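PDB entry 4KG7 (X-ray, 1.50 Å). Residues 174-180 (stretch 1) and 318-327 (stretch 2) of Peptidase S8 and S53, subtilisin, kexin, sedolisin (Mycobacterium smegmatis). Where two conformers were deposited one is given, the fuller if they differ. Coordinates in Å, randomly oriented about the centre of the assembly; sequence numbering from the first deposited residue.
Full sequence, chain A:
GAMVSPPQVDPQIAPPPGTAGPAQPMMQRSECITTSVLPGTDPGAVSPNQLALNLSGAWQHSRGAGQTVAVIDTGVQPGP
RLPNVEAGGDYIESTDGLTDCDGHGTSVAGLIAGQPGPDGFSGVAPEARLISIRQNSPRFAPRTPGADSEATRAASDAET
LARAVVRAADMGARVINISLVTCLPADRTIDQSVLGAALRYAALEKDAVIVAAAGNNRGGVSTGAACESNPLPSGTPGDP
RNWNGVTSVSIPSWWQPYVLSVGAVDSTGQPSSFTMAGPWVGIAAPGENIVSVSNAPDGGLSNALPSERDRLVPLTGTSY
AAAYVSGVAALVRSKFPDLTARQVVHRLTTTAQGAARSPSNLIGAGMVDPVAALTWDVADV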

# COMPACT_ATOMS: atom_id res chain seq x y z
N ARG A 174 -7.39 -0.87 -12.12
CA ARG A 174 -7.36 -2.33 -12.06
C ARG A 174 -6.73 -2.85 -10.77
O ARG A 174 -7.00 -3.98 -10.34
CB ARG A 174 -6.54 -2.84 -13.25
CG ARG A 174 -7.15 -2.54 -14.59
CD ARG A 174 -8.14 -3.62 -14.96
NE ARG A 174 -7.45 -4.75 -15.58
CZ ARG A 174 -7.97 -5.94 -15.85
NH1 ARG A 174 -9.20 -6.25 -15.49
NH2 ARG A 174 -7.21 -6.86 -16.45
N VAL A 175 -5.84 -2.06 -10.20
CA VAL A 175 -5.16 -2.36 -8.94
C VAL A 175 -5.22 -1.07 -8.17
O VAL A 175 -5.01 0.01 -8.75
CB VAL A 175 -3.68 -2.78 -9.17
CG1 VAL A 175 -2.99 -3.09 -7.85
CG2 VAL A 175 -3.59 -3.98 -10.11
N ILE A 176 -5.55 -1.14 -6.87
CA ILE A 176 -5.62 0.03 -6.02
C ILE A 176 -4.67 -0.23 -4.84
O ILE A 176 -4.86 -1.18 -4.07
CB ILE A 176 -7.06 0.24 -5.50
CG1 ILE A 176 -7.98 0.60 -6.67
CG2 ILE A 176 -7.09 1.36 -4.46
CD1 ILE A 176 -9.47 0.63 -6.33
N ASN A 177 -3.65 0.61 -4.72
CA ASN A 177 -2.60 0.48 -3.73
C ASN A 177 -2.81 1.44 -2.56
O ASN A 177 -2.93 2.65 -2.77
CB ASN A 177 -1.23 0.74 -4.37
CG ASN A 177 -0.10 0.47 -3.41
OD1 ASN A 177 0.39 -0.65 -3.30
ND2 ASN A 177 0.30 1.48 -2.68
N ILE A 178 -2.83 0.87 -1.35
CA ILE A 178 -3.05 1.63 -0.13
C ILE A 178 -1.89 1.32 0.81
O ILE A 178 -1.95 0.42 1.64
CB ILE A 178 -4.42 1.31 0.51
CG1 ILE A 178 -5.56 1.43 -0.51
CG2 ILE A 178 -4.68 2.17 1.73
CD1 ILE A 178 -6.89 0.86 -0.06
N SER A 179 -0.80 2.09 0.66
CA SER A 179 0.40 1.86 1.45
C SER A 179 0.39 2.54 2.82
O SER A 179 1.22 2.20 3.69
CB SER A 179 1.63 2.29 0.67
OG SER A 179 1.96 1.34 -0.33
N LEU A 180 -0.50 3.51 3.01
CA LEU A 180 -0.71 4.12 4.31
C LEU A 180 -1.58 3.22 5.19
O LEU A 180 -2.43 2.48 4.68
CB LEU A 180 -1.35 5.49 4.16
CG LEU A 180 -0.58 6.54 3.32
CD1 LEU A 180 -1.38 7.83 3.14
CD2 LEU A 180 0.78 6.75 3.94
N THR A 318 6.10 -1.69 5.67
CA THR A 318 5.11 -2.45 4.92
C THR A 318 4.55 -1.64 3.77
O THR A 318 3.99 -2.21 2.85
CB THR A 318 3.98 -3.01 5.83
OG1 THR A 318 3.35 -1.95 6.59
CG2 THR A 318 4.51 -4.10 6.77
N SER A 319 4.64 -0.31 3.84
CA SER A 319 4.17 0.51 2.73
C SER A 319 4.87 0.10 1.42
O SER A 319 4.23 0.01 0.36
CB SER A 319 4.46 1.97 3.05
OG SER A 319 5.83 2.12 3.38
N TYR A 320 6.15 -0.17 1.48
CA TYR A 320 6.93 -0.51 0.30
C TYR A 320 6.65 -1.92 -0.16
O TYR A 320 6.65 -2.20 -1.36
CB TYR A 320 8.42 -0.25 0.57
CG TYR A 320 8.65 1.15 1.10
CD1 TYR A 320 8.33 2.25 0.32
CD2 TYR A 320 9.12 1.38 2.39
CE1 TYR A 320 8.46 3.55 0.80
CE2 TYR A 320 9.26 2.68 2.87
CZ TYR A 320 8.93 3.75 2.06
OH TYR A 320 9.07 5.02 2.57
N ALA A 321 6.42 -2.84 0.79
CA ALA A 321 6.04 -4.22 0.50
C ALA A 321 4.73 -4.21 -0.30
O ALA A 321 4.59 -4.91 -1.30
CB ALA A 321 5.87 -4.98 1.81
N ALA A 322 3.75 -3.45 0.17
CA ALA A 322 2.47 -3.35 -0.55
C ALA A 322 2.68 -2.87 -1.98
O ALA A 322 2.10 -3.40 -2.92
CB ALA A 322 1.51 -2.41 0.18
N ALA A 323 3.54 -1.86 -2.13
CA ALA A 323 3.80 -1.32 -3.45
C ALA A 323 4.32 -2.38 -4.39
O ALA A 323 3.87 -2.51 -5.52
CB ALA A 323 4.77 -0.17 -3.35
N TYR A 324 5.27 -3.17 -3.91
CA TYR A 324 5.77 -4.29 -4.73
C TYR A 324 4.64 -5.21 -5.15
O TYR A 324 4.59 -5.62 -6.31
CB TYR A 324 6.84 -5.07 -3.96
CG TYR A 324 8.23 -4.49 -4.00
CD1 TYR A 324 8.87 -4.28 -5.23
CD2 TYR A 324 8.97 -4.27 -2.83
CE1 TYR A 324 10.15 -3.78 -5.30
CE2 TYR A 324 10.25 -3.77 -2.90
CZ TYR A 324 10.86 -3.56 -4.13
OH TYR A 324 12.15 -3.11 -4.20
N VAL A 325 3.78 -5.60 -4.21
CA VAL A 325 2.69 -6.47 -4.55
C VAL A 325 1.73 -5.87 -5.56
O VAL A 325 1.28 -6.57 -6.46
CB VAL A 325 1.96 -6.98 -3.29
CG1 VAL A 325 0.71 -7.80 -3.66
CG2 VAL A 325 2.90 -7.83 -2.46
N SER A 326 1.40 -4.60 -5.42
CA SER A 326 0.60 -3.91 -6.44
C SER A 326 1.25 -3.97 -7.82
O SER A 326 0.57 -4.16 -8.84
CB SER A 326 0.34 -2.48 -6.04
OG SER A 326 -0.58 -2.47 -4.96
N GLY A 327 2.55 -3.74 -7.89
CA GLY A 327 3.25 -3.90 -9.17
C GLY A 327 3.16 -5.30 -9.74
O GLY A 327 2.93 -5.48 -10.92

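Strand 175-178 lies against helix 318-327 almost exactly antiparallel, at 174°, with axes 8.3 Å apart at closest approach. The CA-to-CB bonds of V175 and N177 in the strand, and of S179 just after it, point toward the helix, those of I176 and I178 away. The two stretches bury 305 Å² in total, both sides summed, most of it on S326, S179 and N177.

S179 supplies the clearest bond. With chi1 at -76° (m), S179 OG donates a hydrogen bond to S319 O at 2.7 Å. S319 O also accepts from A323 N within the helix, at 3.2 Å, so the serine adds a second donor to a helical carbonyl. The backbones are close here, S179 CA to S319 CA being 4.2 Å, and the CB atoms of S179 and S319 lie 3.7 Å apart; side chains this small permit such an approach. A322, a bare methyl, fits beside them, its CB 3.8 Å from S179 OG.

Further along the helix, S326 (chi1 -71°, m) points its CB toward the strand, and its OG packs 3.8 Å from V175 CG1. The CA-to-CB bond of N177 (chi1 -174°, t) points toward the helix, although the orientation of its amide is uncertain. N177 CA and S326 CA are 6.1 Å apart, leaving room for both polar side chains between strand and helix, in a buried setting.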